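Agarase (Pseudoalteromonas fuliginea, PDB 6XJ9) probably hydrolyses agarose as a glycoside hydrolase of family 50 and carries an agarase CBM-like domain. Local coordinates at residues 625-630 with 657-662; 637-642 with 708-713; 281-286 with 612-617; 516-521 with 576-581; 298-303 with 446-451. All blocks are in the same frame, centred on the assembly; numbering follows the deposited sequence.

Interaction 1: residues 625-630 with 657-662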
# COMPACT_ATOMS: atom_id res chain seq x y z
N MET A 625 -9.03 33.25 6.06
CA MET A 625 -8.49 33.62 7.36
C MET A 625 -7.87 35.03 7.28
O MET A 625 -6.66 35.16 7.23
CB MET A 625 -7.43 32.60 7.80
CG MET A 625 -6.42 32.21 6.73
SD MET A 625 -5.23 31.01 7.43
CE MET A 625 -4.07 30.76 6.09
N PRO A 626 -8.67 36.12 7.29
CA PRO A 626 -8.10 37.47 7.27
C PRO A 626 -7.11 37.61 8.41
O PRO A 626 -7.39 37.17 9.54
CB PRO A 626 -9.31 38.39 7.53
CG PRO A 626 -10.51 37.56 7.08
CD PRO A 626 -10.14 36.12 7.38
N ILE A 627 -5.95 38.22 8.13
CA ILE A 627 -4.92 38.44 9.14
C ILE A 627 -5.48 39.20 10.34
O ILE A 627 -5.07 38.95 11.46
CB ILE A 627 -3.64 39.11 8.56
CG1 ILE A 627 -2.45 39.01 9.52
CG2 ILE A 627 -3.90 40.56 8.17
CD1 ILE A 627 -1.90 37.59 9.70
N GLU A 628 -6.44 40.11 10.12
CA GLU A 628 -6.98 40.92 11.21
C GLU A 628 -7.71 40.03 12.22
O GLU A 628 -7.72 40.30 13.42
CB GLU A 628 -7.95 41.97 10.67
CG GLU A 628 -7.27 43.08 9.89
CD GLU A 628 -7.16 42.89 8.38
OE1 GLU A 628 -7.34 41.75 7.91
OE2 GLU A 628 -6.91 43.90 7.68
N VAL A 629 -8.35 38.99 11.69
CA VAL A 629 -9.18 38.10 12.49
C VAL A 629 -8.25 37.15 13.25
O VAL A 629 -8.47 36.89 14.43
CB VAL A 629 -10.20 37.36 11.60
CG1 VAL A 629 -11.02 36.34 12.38
CG2 VAL A 629 -11.12 38.35 10.88
N VAL A 630 -7.19 36.68 12.57
CA VAL A 630 -6.23 35.79 13.22
C VAL A 630 -5.54 36.54 14.36
O VAL A 630 -5.36 36.01 15.46
CB VAL A 630 -5.18 35.22 12.24
CG1 VAL A 630 -4.17 34.37 12.99
CG2 VAL A 630 -5.80 34.43 11.11
N LEU A 657 2.49 32.98 11.23
CA LEU A 657 2.25 32.60 12.62
C LEU A 657 3.34 33.16 13.54
O LEU A 657 3.13 33.30 14.75
CB LEU A 657 2.19 31.08 12.72
CG LEU A 657 0.88 30.44 12.24
CD1 LEU A 657 0.95 28.92 12.37
CD2 LEU A 657 -0.32 30.98 13.01
N SER A 658 4.50 33.48 12.96
CA SER A 658 5.60 34.06 13.72
C SER A 658 5.22 35.44 14.27
O SER A 658 5.86 35.95 15.18
CB SER A 658 6.85 34.09 12.88
OG SER A 658 6.65 34.91 11.73
N GLN A 659 4.15 36.04 13.74
CA GLN A 659 3.63 37.31 14.22
C GLN A 659 3.12 37.20 15.66
O GLN A 659 3.18 38.18 16.40
CB GLN A 659 2.50 37.77 13.29
CG GLN A 659 2.21 39.26 13.30
CD GLN A 659 1.23 39.63 12.21
OE1 GLN A 659 1.24 39.07 11.11
NE2 GLN A 659 0.34 40.56 12.52
N PHE A 660 2.63 36.01 16.07
CA PHE A 660 1.87 35.90 17.31
C PHE A 660 2.56 35.02 18.35
O PHE A 660 2.21 35.10 19.52
CB PHE A 660 0.49 35.30 17.05
CG PHE A 660 -0.18 35.94 15.87
CD1 PHE A 660 -0.51 37.29 15.89
CD2 PHE A 660 -0.41 35.21 14.71
CE1 PHE A 660 -1.09 37.90 14.79
CE2 PHE A 660 -1.00 35.82 13.61
CZ PHE A 660 -1.34 37.16 13.66
N ASP A 661 3.46 34.14 17.90
CA ASP A 661 4.09 33.14 18.75
C ASP A 661 3.03 32.44 19.60
O ASP A 661 3.18 32.27 20.81
CB ASP A 661 5.24 33.75 19.56
CG ASP A 661 6.19 32.72 20.15
OD1 ASP A 661 6.33 31.60 19.57
OD2 ASP A 661 6.78 33.03 21.19
N LYS A 662 1.95 32.00 18.95
CA LYS A 662 0.96 31.15 19.59
C LYS A 662 1.08 29.75 18.99
O LYS A 662 1.45 29.62 17.83
CB LYS A 662 -0.44 31.71 19.31
CG LYS A 662 -0.85 32.89 20.18
CD LYS A 662 -1.41 32.41 21.50
CE LYS A 662 -1.42 33.48 22.56
NZ LYS A 662 -2.41 33.14 23.60

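Interaction 2: residues 637-642 with 708-713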
# COMPACT_ATOMS: atom_id res chain seq x y z
N VAL A 637 -7.18 33.21 22.49
CA VAL A 637 -7.19 31.75 22.43
C VAL A 637 -5.90 31.18 23.00
O VAL A 637 -4.86 31.82 22.97
CB VAL A 637 -7.44 31.25 20.99
CG1 VAL A 637 -8.67 31.92 20.38
CG2 VAL A 637 -6.22 31.47 20.10
N ASP A 638 -5.98 29.93 23.47
CA ASP A 638 -4.82 29.19 23.93
C ASP A 638 -4.10 28.61 22.71
O ASP A 638 -2.87 28.52 22.68
CB ASP A 638 -5.23 28.09 24.91
CG ASP A 638 -5.78 28.66 26.21
OD1 ASP A 638 -4.97 29.17 27.00
OD2 ASP A 638 -7.01 28.63 26.39
N VAL A 639 -4.89 28.19 21.73
CA VAL A 639 -4.37 27.60 20.50
C VAL A 639 -5.20 28.16 19.35
O VAL A 639 -6.43 28.21 19.47
CB VAL A 639 -4.45 26.05 20.53
CG1 VAL A 639 -3.84 25.41 19.28
CG2 VAL A 639 -3.82 25.45 21.78
N ILE A 640 -4.54 28.58 18.27
CA ILE A 640 -5.24 29.06 17.09
C ILE A 640 -5.51 27.86 16.18
O ILE A 640 -4.57 27.18 15.75
CB ILE A 640 -4.48 30.16 16.32
CG1 ILE A 640 -3.80 31.20 17.22
CG2 ILE A 640 -5.43 30.85 15.36
CD1 ILE A 640 -2.90 32.15 16.46
N SER A 641 -6.79 27.63 15.86
CA SER A 641 -7.20 26.50 15.05
C SER A 641 -7.52 26.95 13.62
O SER A 641 -8.08 28.02 13.41
CB SER A 641 -8.37 25.78 15.69
OG SER A 641 -9.42 26.70 15.96
N PHE A 642 -7.12 26.11 12.64
CA PHE A 642 -7.34 26.31 11.22
C PHE A 642 -7.72 24.97 10.59
O PHE A 642 -7.24 23.94 11.02
CB PHE A 642 -6.05 26.75 10.52
CG PHE A 642 -5.42 28.02 11.05
CD1 PHE A 642 -4.53 27.97 12.11
CD2 PHE A 642 -5.72 29.25 10.48
CE1 PHE A 642 -3.93 29.13 12.58
CE2 PHE A 642 -5.12 30.41 10.95
CZ PHE A 642 -4.24 30.35 12.01
N TYR A 708 5.11 25.93 15.11
CA TYR A 708 3.91 26.50 15.71
C TYR A 708 2.82 25.46 15.92
O TYR A 708 2.09 25.51 16.91
CB TYR A 708 3.43 27.73 14.93
CG TYR A 708 4.44 28.84 14.98
CD1 TYR A 708 4.53 29.66 16.10
CD2 TYR A 708 5.37 29.00 13.97
CE1 TYR A 708 5.48 30.66 16.18
CE2 TYR A 708 6.32 30.01 14.03
CZ TYR A 708 6.39 30.83 15.14
OH TYR A 708 7.34 31.79 15.22
N PHE A 709 2.73 24.48 15.02
CA PHE A 709 1.63 23.53 15.10
C PHE A 709 1.91 22.44 16.13
O PHE A 709 3.04 21.96 16.22
CB PHE A 709 1.31 22.95 13.72
CG PHE A 709 0.44 23.85 12.90
CD1 PHE A 709 1.00 24.81 12.06
CD2 PHE A 709 -0.94 23.75 12.96
CE1 PHE A 709 0.20 25.62 11.28
CE2 PHE A 709 -1.74 24.59 12.19
CZ PHE A 709 -1.18 25.53 11.35
N ILE A 710 0.87 22.07 16.89
CA ILE A 710 0.97 21.08 17.95
C ILE A 710 0.05 19.89 17.65
O ILE A 710 -0.24 19.08 18.53
CB ILE A 710 0.70 21.72 19.33
CG1 ILE A 710 -0.63 22.48 19.44
CG2 ILE A 710 1.86 22.64 19.69
CD1 ILE A 710 -1.89 21.65 19.29
N GLY A 711 -0.41 19.78 16.40
CA GLY A 711 -1.24 18.64 16.04
C GLY A 711 -2.20 18.93 14.89
O GLY A 711 -2.27 20.06 14.38
N ALA A 712 -2.91 17.88 14.49
CA ALA A 712 -3.84 17.93 13.38
C ALA A 712 -4.85 16.81 13.54
O ALA A 712 -4.50 15.71 13.95
CB ALA A 712 -3.09 17.78 12.07
N HIS A 713 -6.11 17.10 13.18
CA HIS A 713 -7.17 16.12 13.21
C HIS A 713 -7.64 15.83 11.78
O HIS A 713 -7.84 16.76 10.99
CB HIS A 713 -8.30 16.59 14.13
CG HIS A 713 -8.00 16.56 15.59
ND1 HIS A 713 -8.27 17.64 16.42
CD2 HIS A 713 -7.48 15.59 16.38
CE1 HIS A 713 -7.92 17.36 17.65
NE2 HIS A 713 -7.41 16.10 17.67

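Interaction 3: residues 281-286 with 612-617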
# COMPACT_ATOMS: atom_id res chain seq x y z
N PHE A 281 -4.91 19.72 30.33
CA PHE A 281 -4.12 19.94 29.13
C PHE A 281 -3.83 21.43 29.01
O PHE A 281 -4.70 22.25 29.28
CB PHE A 281 -4.85 19.43 27.88
CG PHE A 281 -4.82 17.93 27.73
CD1 PHE A 281 -3.80 17.30 27.02
CD2 PHE A 281 -5.80 17.13 28.30
CE1 PHE A 281 -3.77 15.92 26.89
CE2 PHE A 281 -5.77 15.75 28.17
CZ PHE A 281 -4.75 15.15 27.45
N ARG A 282 -2.61 21.79 28.59
CA ARG A 282 -2.21 23.19 28.49
C ARG A 282 -1.12 23.34 27.44
O ARG A 282 -0.74 22.35 26.80
CB ARG A 282 -1.76 23.68 29.87
CG ARG A 282 -0.55 22.92 30.40
CD ARG A 282 -0.17 23.31 31.82
NE ARG A 282 1.06 22.63 32.22
CZ ARG A 282 2.29 23.09 32.02
NH1 ARG A 282 2.47 24.26 31.45
NH2 ARG A 282 3.33 22.39 32.43
N THR A 283 -0.59 24.55 27.25
CA THR A 283 0.45 24.74 26.25
C THR A 283 1.80 25.01 26.92
O THR A 283 1.86 25.46 28.06
CB THR A 283 0.13 25.89 25.28
OG1 THR A 283 0.18 27.11 26.01
CG2 THR A 283 -1.22 25.76 24.61
N ALA A 284 2.89 24.68 26.20
CA ALA A 284 4.24 25.08 26.58
C ALA A 284 5.18 24.95 25.39
O ALA A 284 4.85 24.31 24.41
CB ALA A 284 4.76 24.28 27.76
N LYS A 285 6.37 25.54 25.53
CA LYS A 285 7.43 25.38 24.55
C LYS A 285 8.48 24.42 25.10
O LYS A 285 8.76 24.41 26.29
CB LYS A 285 8.08 26.73 24.29
CG LYS A 285 7.24 27.72 23.50
CD LYS A 285 7.93 29.06 23.45
CE LYS A 285 7.36 30.02 22.43
NZ LYS A 285 8.10 31.30 22.46
N TYR A 286 9.05 23.62 24.20
CA TYR A 286 10.20 22.79 24.51
C TYR A 286 11.09 22.76 23.28
O TYR A 286 10.61 22.56 22.16
CB TYR A 286 9.75 21.39 24.93
CG TYR A 286 10.89 20.46 25.27
CD1 TYR A 286 11.63 20.60 26.43
CD2 TYR A 286 11.25 19.43 24.40
CE1 TYR A 286 12.68 19.76 26.73
CE2 TYR A 286 12.28 18.57 24.70
CZ TYR A 286 13.01 18.73 25.86
OH TYR A 286 14.04 17.88 26.14
N ASN A 612 -10.59 25.97 33.37
CA ASN A 612 -9.41 25.14 33.53
C ASN A 612 -8.97 24.58 32.17
O ASN A 612 -7.93 23.93 32.09
CB ASN A 612 -9.59 24.01 34.55
CG ASN A 612 -10.02 24.48 35.92
OD1 ASN A 612 -10.89 23.87 36.55
ND2 ASN A 612 -9.44 25.57 36.38
N HIS A 613 -9.76 24.83 31.13
CA HIS A 613 -9.62 24.13 29.86
C HIS A 613 -9.25 25.10 28.74
O HIS A 613 -9.70 26.23 28.74
CB HIS A 613 -10.94 23.45 29.49
CG HIS A 613 -11.21 22.25 30.31
ND1 HIS A 613 -11.85 22.34 31.53
CD2 HIS A 613 -10.92 20.95 30.11
CE1 HIS A 613 -11.96 21.14 32.05
NE2 HIS A 613 -11.39 20.26 31.20
N MET A 614 -8.45 24.62 27.77
CA MET A 614 -7.97 25.49 26.71
C MET A 614 -9.11 25.84 25.77
O MET A 614 -9.95 25.00 25.45
CB MET A 614 -6.87 24.81 25.90
CG MET A 614 -5.57 24.68 26.67
SD MET A 614 -4.27 24.06 25.60
CE MET A 614 -4.83 22.39 25.28
N TYR A 615 -9.10 27.10 25.31
CA TYR A 615 -9.99 27.60 24.28
C TYR A 615 -9.22 27.61 22.96
O TYR A 615 -8.17 28.24 22.87
CB TYR A 615 -10.51 28.98 24.68
CG TYR A 615 -11.22 29.75 23.60
CD1 TYR A 615 -12.05 29.10 22.69
CD2 TYR A 615 -11.08 31.13 23.50
CE1 TYR A 615 -12.72 29.81 21.71
CE2 TYR A 615 -11.75 31.85 22.52
CZ TYR A 615 -12.57 31.18 21.63
OH TYR A 615 -13.21 31.88 20.65
N LEU A 616 -9.75 26.89 21.96
CA LEU A 616 -8.99 26.51 20.78
C LEU A 616 -9.45 27.29 19.56
O LEU A 616 -9.11 26.92 18.43
CB LEU A 616 -9.20 25.01 20.53
CG LEU A 616 -8.81 24.10 21.69
CD1 LEU A 616 -9.27 22.67 21.39
CD2 LEU A 616 -7.30 24.14 21.92
N GLY A 617 -10.21 28.37 19.78
CA GLY A 617 -10.58 29.24 18.67
C GLY A 617 -11.74 28.69 17.85
O GLY A 617 -12.57 27.96 18.38
O HOH W 1 -7.37 22.09 28.60
O HOH W 2 -5.39 24.12 31.07

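Interaction 4: residues 516-521 with 576-581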
# COMPACT_ATOMS: atom_id res chain seq x y z
N ASP A 516 -8.75 38.09 -0.58
CA ASP A 516 -8.36 37.97 -1.98
C ASP A 516 -8.93 39.10 -2.85
O ASP A 516 -8.53 39.24 -4.01
CB ASP A 516 -8.67 36.57 -2.54
CG ASP A 516 -10.06 36.07 -2.21
OD1 ASP A 516 -11.00 36.89 -2.25
OD2 ASP A 516 -10.19 34.86 -1.92
N SER A 517 -9.89 39.87 -2.32
CA SER A 517 -10.29 41.13 -2.91
C SER A 517 -10.75 42.04 -1.78
O SER A 517 -11.09 41.54 -0.71
CB SER A 517 -11.40 40.95 -3.92
OG SER A 517 -12.63 40.71 -3.26
N VAL A 518 -10.79 43.36 -2.03
CA VAL A 518 -11.21 44.27 -0.96
C VAL A 518 -12.62 43.89 -0.52
O VAL A 518 -12.88 43.78 0.68
CB VAL A 518 -11.07 45.76 -1.32
CG1 VAL A 518 -11.77 46.66 -0.30
CG2 VAL A 518 -9.60 46.15 -1.44
N LYS A 519 -13.49 43.61 -1.49
CA LYS A 519 -14.88 43.30 -1.21
C LYS A 519 -14.99 42.00 -0.39
O LYS A 519 -15.79 41.92 0.53
CB LYS A 519 -15.66 43.22 -2.52
CG LYS A 519 -17.15 43.50 -2.40
CD LYS A 519 -17.83 43.54 -3.75
CE LYS A 519 -17.83 44.93 -4.36
NZ LYS A 519 -18.52 44.93 -5.67
N SER A 520 -14.18 41.00 -0.74
CA SER A 520 -14.22 39.71 -0.07
C SER A 520 -13.63 39.81 1.34
O SER A 520 -14.07 39.15 2.27
CB SER A 520 -13.46 38.68 -0.87
OG SER A 520 -14.27 38.18 -1.91
N HIS A 521 -12.57 40.61 1.46
CA HIS A 521 -11.80 40.72 2.68
C HIS A 521 -12.58 41.51 3.71
O HIS A 521 -12.74 41.07 4.85
CB HIS A 521 -10.44 41.35 2.35
CG HIS A 521 -9.46 41.33 3.49
ND1 HIS A 521 -8.10 41.39 3.27
CD2 HIS A 521 -9.64 41.29 4.82
CE1 HIS A 521 -7.48 41.36 4.43
NE2 HIS A 521 -8.40 41.31 5.40
N ILE A 576 -19.26 53.21 0.93
CA ILE A 576 -17.84 53.48 0.73
C ILE A 576 -17.49 53.39 -0.74
O ILE A 576 -18.18 52.72 -1.52
CB ILE A 576 -16.91 52.59 1.59
CG1 ILE A 576 -17.10 51.09 1.31
CG2 ILE A 576 -17.06 52.91 3.07
CD1 ILE A 576 -16.26 50.56 0.17
N ASP A 577 -16.41 54.08 -1.11
CA ASP A 577 -15.83 54.02 -2.45
C ASP A 577 -14.93 52.79 -2.54
O ASP A 577 -13.85 52.78 -1.97
CB ASP A 577 -15.06 55.31 -2.75
CG ASP A 577 -14.49 55.35 -4.16
OD1 ASP A 577 -14.45 54.28 -4.80
OD2 ASP A 577 -14.09 56.45 -4.60
N ILE A 578 -15.36 51.78 -3.31
CA ILE A 578 -14.68 50.50 -3.34
C ILE A 578 -13.26 50.63 -3.89
O ILE A 578 -12.43 49.75 -3.67
CB ILE A 578 -15.50 49.41 -4.07
CG1 ILE A 578 -14.94 48.01 -3.81
CG2 ILE A 578 -15.63 49.72 -5.56
CD1 ILE A 578 -15.28 47.43 -2.44
N LYS A 579 -12.97 51.73 -4.60
CA LYS A 579 -11.70 51.90 -5.28
C LYS A 579 -10.71 52.64 -4.39
O LYS A 579 -9.50 52.63 -4.65
CB LYS A 579 -11.89 52.65 -6.60
CG LYS A 579 -12.80 51.98 -7.61
CD LYS A 579 -12.60 52.48 -9.03
CE LYS A 579 -13.18 51.54 -10.06
NZ LYS A 579 -12.33 50.34 -10.28
N ASN A 580 -11.21 53.30 -3.34
CA ASN A 580 -10.36 54.11 -2.48
C ASN A 580 -9.44 53.19 -1.67
O ASN A 580 -9.91 52.20 -1.11
CB ASN A 580 -11.19 54.99 -1.55
CG ASN A 580 -10.36 55.65 -0.49
OD1 ASN A 580 -10.27 55.15 0.63
ND2 ASN A 580 -9.72 56.77 -0.82
N GLU A 581 -8.16 53.56 -1.59
CA GLU A 581 -7.16 52.72 -0.94
C GLU A 581 -6.83 53.23 0.45
O GLU A 581 -6.42 52.45 1.31
CB GLU A 581 -5.87 52.69 -1.76
CG GLU A 581 -5.99 51.88 -3.03
CD GLU A 581 -4.75 51.94 -3.90
OE1 GLU A 581 -3.64 51.99 -3.34
OE2 GLU A 581 -4.90 51.96 -5.13

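Interaction 5: residues 298-303 with 446-451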
# COMPACT_ATOMS: atom_id res chain seq x y z
N TYR A 298 3.51 15.64 30.95
CA TYR A 298 4.28 15.10 29.84
C TYR A 298 3.94 15.87 28.57
O TYR A 298 2.81 16.32 28.42
CB TYR A 298 3.91 13.64 29.58
CG TYR A 298 4.25 12.71 30.71
CD1 TYR A 298 5.54 12.26 30.90
CD2 TYR A 298 3.28 12.31 31.62
CE1 TYR A 298 5.88 11.43 31.95
CE2 TYR A 298 3.59 11.47 32.68
CZ TYR A 298 4.89 11.02 32.83
OH TYR A 298 5.23 10.21 33.87
N LEU A 299 4.91 15.97 27.65
CA LEU A 299 4.66 16.62 26.36
C LEU A 299 3.59 15.85 25.59
O LEU A 299 3.45 14.64 25.74
CB LEU A 299 5.95 16.74 25.55
CG LEU A 299 7.02 17.70 26.08
CD1 LEU A 299 7.96 18.09 24.95
CD2 LEU A 299 6.43 18.95 26.71
N TYR A 300 2.83 16.58 24.76
CA TYR A 300 1.65 16.04 24.10
C TYR A 300 1.44 16.76 22.79
O TYR A 300 1.53 17.99 22.73
CB TYR A 300 0.43 16.19 25.02
CG TYR A 300 -0.89 15.67 24.50
CD1 TYR A 300 -1.26 14.34 24.65
CD2 TYR A 300 -1.79 16.52 23.88
CE1 TYR A 300 -2.48 13.87 24.17
CE2 TYR A 300 -3.01 16.07 23.41
CZ TYR A 300 -3.36 14.74 23.56
OH TYR A 300 -4.58 14.32 23.10
N LEU A 301 1.20 15.98 21.73
CA LEU A 301 0.76 16.50 20.44
C LEU A 301 -0.60 15.86 20.14
O LEU A 301 -0.82 14.71 20.49
CB LEU A 301 1.79 16.11 19.38
CG LEU A 301 3.21 16.64 19.56
CD1 LEU A 301 4.14 15.98 18.56
CD2 LEU A 301 3.27 18.16 19.41
N ALA A 302 -1.49 16.61 19.48
CA ALA A 302 -2.85 16.13 19.24
C ALA A 302 -2.95 15.50 17.86
O ALA A 302 -2.90 16.20 16.84
CB ALA A 302 -3.85 17.26 19.39
N THR A 303 -3.13 14.18 17.83
CA THR A 303 -3.45 13.45 16.62
C THR A 303 -4.76 12.71 16.84
O THR A 303 -5.12 12.38 17.98
CB THR A 303 -2.32 12.51 16.18
OG1 THR A 303 -2.18 11.50 17.19
CG2 THR A 303 -1.00 13.23 15.98
N LYS A 446 -9.84 6.92 28.93
CA LYS A 446 -8.87 6.14 28.18
C LYS A 446 -8.25 6.95 27.04
O LYS A 446 -7.07 6.77 26.75
CB LYS A 446 -9.54 4.89 27.58
CG LYS A 446 -9.59 3.66 28.47
CD LYS A 446 -10.67 2.68 28.08
CE LYS A 446 -10.61 2.23 26.63
NZ LYS A 446 -9.83 0.99 26.46
N VAL A 447 -9.05 7.78 26.36
CA VAL A 447 -8.53 8.58 25.25
C VAL A 447 -9.02 10.02 25.43
O VAL A 447 -10.23 10.25 25.49
CB VAL A 447 -8.95 8.03 23.87
CG1 VAL A 447 -8.35 8.84 22.73
CG2 VAL A 447 -8.62 6.55 23.71
N PRO A 448 -8.10 11.02 25.47
CA PRO A 448 -8.48 12.43 25.57
C PRO A 448 -9.28 12.82 24.33
O PRO A 448 -9.19 12.16 23.29
CB PRO A 448 -7.13 13.19 25.57
CG PRO A 448 -6.11 12.14 25.97
CD PRO A 448 -6.64 10.84 25.41
N TYR A 449 -10.07 13.90 24.46
CA TYR A 449 -11.03 14.26 23.43
C TYR A 449 -11.14 15.78 23.35
O TYR A 449 -10.81 16.48 24.30
CB TYR A 449 -12.38 13.59 23.68
CG TYR A 449 -13.10 14.07 24.92
CD1 TYR A 449 -12.90 13.45 26.14
CD2 TYR A 449 -13.96 15.16 24.88
CE1 TYR A 449 -13.55 13.88 27.28
CE2 TYR A 449 -14.62 15.61 26.02
CZ TYR A 449 -14.41 14.97 27.23
OH TYR A 449 -15.06 15.39 28.36
N PHE A 450 -11.56 16.27 22.18
CA PHE A 450 -11.81 17.68 21.95
C PHE A 450 -13.32 17.88 22.00
O PHE A 450 -14.05 17.04 21.47
CB PHE A 450 -11.19 18.08 20.60
CG PHE A 450 -9.68 18.17 20.65
CD1 PHE A 450 -8.89 17.03 20.75
CD2 PHE A 450 -9.05 19.41 20.66
CE1 PHE A 450 -7.51 17.13 20.83
CE2 PHE A 450 -7.67 19.50 20.73
CZ PHE A 450 -6.90 18.36 20.81
N ALA A 451 -13.77 18.95 22.67
CA ALA A 451 -15.19 19.29 22.73
C ALA A 451 -15.47 20.49 21.83
O ALA A 451 -14.56 21.14 21.33
CB ALA A 451 -15.60 19.55 24.16

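Interaction 1: residues 625-630 with 657-662
Leu657 O takes two N-H groups, that of Phe660 at 3.1 Å and that of Asp661 at 3.3 Å, and so ties down the turn from which the Phe660 ring reaches Ile627 and Val630. Across the contact the first turn of a helix is fastened in the same way: Pro626, at the N-cap, offers its O to Val629 N and to Val630 N. No hydrogen bond joins the two segments; what passes between them is van der Waals packing, nearly all of it apolar. Val630 CG1 comes to 3.5 Å from Phe660 CE2, the two side chains crossing at about a right angle. That methyl lies opposite the backbone N across the CA-CB bond (chi1 177°), on the side where the ring stands. Ile627 meets the ring at its edge, near the ring plane, with CD1 4.0 Å from Phe660 CZ. The same CD1 also touches the amide oxygen of Gln659, OE1, at 3.7 Å, a plain van der Waals contact. One face of the ring is backed by its own neighbour, Gln659 CB, 3.8 Å above the ring centre. Away from the contact, Glu628 bonds to His521, Tyr522 and Ser588. Helix 627-634 thus packs on the loop leading into strand 664-666, an arrangement consistent with the outer helical layer of a (β/α)8 barrel, the catalytic fold of family 50.

Interaction 2: residues 637-642 with 708-713
Phe709, first of the second segment to touch, brings CZ to 4.2 Å from Phe642 CD1; the two rings meet obliquely, and each also makes an edge-to-face contact with Trp654. Next comes Ile710, whose CD1 lies 4.2 Å from Val639 CG1 and whose side chain also touches Trp290 and Leu292. Gly711 follows with backbone angles at which a CB would collide with Ile710 O, so only glycine sits there comfortably. Around it Ile710 O and Ala712 N both bond to the backbone of Ala302, on the adjoining strand. His713 finishes the segment, NE2 bonded to Ser432 OG and the imidazole edge-to-face with Phe450. All four touching residues are buried, and no hydrogen bond crosses, because strand 664-666 runs between the two: Val639 packs on its Ile665, Phe709 on its Ala664 and Ile666. The neighbouring parallel strands 640-643, 664-666 and 709-714 are consistent with the (β/α)8 barrel of family 50.

Interaction 3: residues 281-286 with 612-617
The Met614 side chain lies against the backbone of Phe281 and Arg282 and reaches on to Thr283. Its sulfur, SD, sits 3.7 Å from Arg282 CA and 3.6 Å from the Thr283 methyl CG2, the Met614 and Thr283 side chains meeting at a slant. A bend at the thioether (chi3 -67°) brings the terminal methyl back, so that CE rests 3.9 Å from Phe281 CB. Beside this apolar patch the backbones are joined through water. Phe281 O is gripped by two water molecules: one, donating at 2.8 Å to Phe281 O, accepts from Met614 N at 2.9 Å; the other donates both to Phe281 O and to Asn612 O. Shortening Met614 to an alanine is likely to open a gap beside Arg282 CA and leave the Thr283 methyl without its sulfur neighbour. The contact joins edge strand 282-286 to the short, weakly bonded strand 614-615, whose backbone partners include Val504 and Asp638. With no direct hydrogen bond between the segments, the thioether supplies the apolar fit, and the two waters satisfy Phe281 O and link it to Met614 N and Asn612 O.

Interaction 4: residues 516-521 with 576-581
Ile578, at the second position of a type I β turn, lays its side chain against Val518 and Lys519 in the first turn of a short helix N-capped by Ser517. The apolar contacts gather on one methyl. Ile578 CD1 is 4.2 Å from Val518 CG1, where the two side chains run antiparallel alongside each other, and 4.1 Å from Lys519 CE, where they stand roughly perpendicular. The CG1 branch of Ile578, set opposite the backbone N (chi1 -167°), carries CD1 over to the helix, and the lysine chain bends at chi3 to present its CE methylene. Ile526 of helix 523-529 touches Ile578 as well, while Leu584, from helix 584-609, touches Val518. No hydrogen bond crosses between the two segments; each is braced by its own. On the helix side, Ser517 OG caps Ser520 N at 3.0 Å and Ser517 O takes His521 N at 2.8 Å. On the turn side, Asp577 O receives Asn580 N at 3.0 Å, and the aspartate adds an Asx turn: Lys579 N reaches Asp577 OD1 at 3.0 Å, nearly straight at 161°, but from above the carboxylate, 40° out of its plane.

Interaction 5: residues 298-303 with 446-451
Tyr300 and Pro448 touch through the phenol end: OH lies 3.7 Å from Pro448 CB and 3.9 Å from Pro448 CG, the side chains crossing at a slant. The proline ring contributes only carbon here, and the phenol OH has its polar partner in Ser431 O, a hydrogen bond that satisfies the buried hydroxyl and probably limits how far the ring can swing. Phe450, which buries almost as much as Tyr300, points its far end at Ala302, with CZ 3.5 Å from Ala302 CB. The methyl meets the ring obliquely, and CE1 stands a little further off at 3.9 Å. The phenyl swings toward Ala302 because its CG lies opposite the carbonyl carbon (chi1 -74°). Everything that touches is buried and apolar apart from that one hydroxyl. Strand 299-305 thus packs on strand 449-453 and the loop entering it, with Val502 of strand 501-506 against Tyr300, Pro448 and Phe450 alike, and with Tyr759 of helix 745-763 touching Tyr300.

From the N terminus, interaction 3 opens first at 281-286 and closes at 612-617, spanning more than 300 residues. Within that span lie interaction 5, which brings 298-303 to 446-451, and later interaction 4, which closes a shorter loop between 516-521 and 576-581. After 612-617 come interactions 1 and 2, which cross: 625-630 and 637-642 open in turn, then 657-662 and 708-713 close them. Interactions 2, 3 and 5 gather round the two neighbouring sheets that hold strands 299-305 and 449-453, with Ala302 bonded to strand 709-714 and Asp638 to Tyr615. Lys285 salt-bridges Asp661, joining interaction 3 to interaction 1, while His521 and Glu628 connect interaction 1 to the outlying interaction 4.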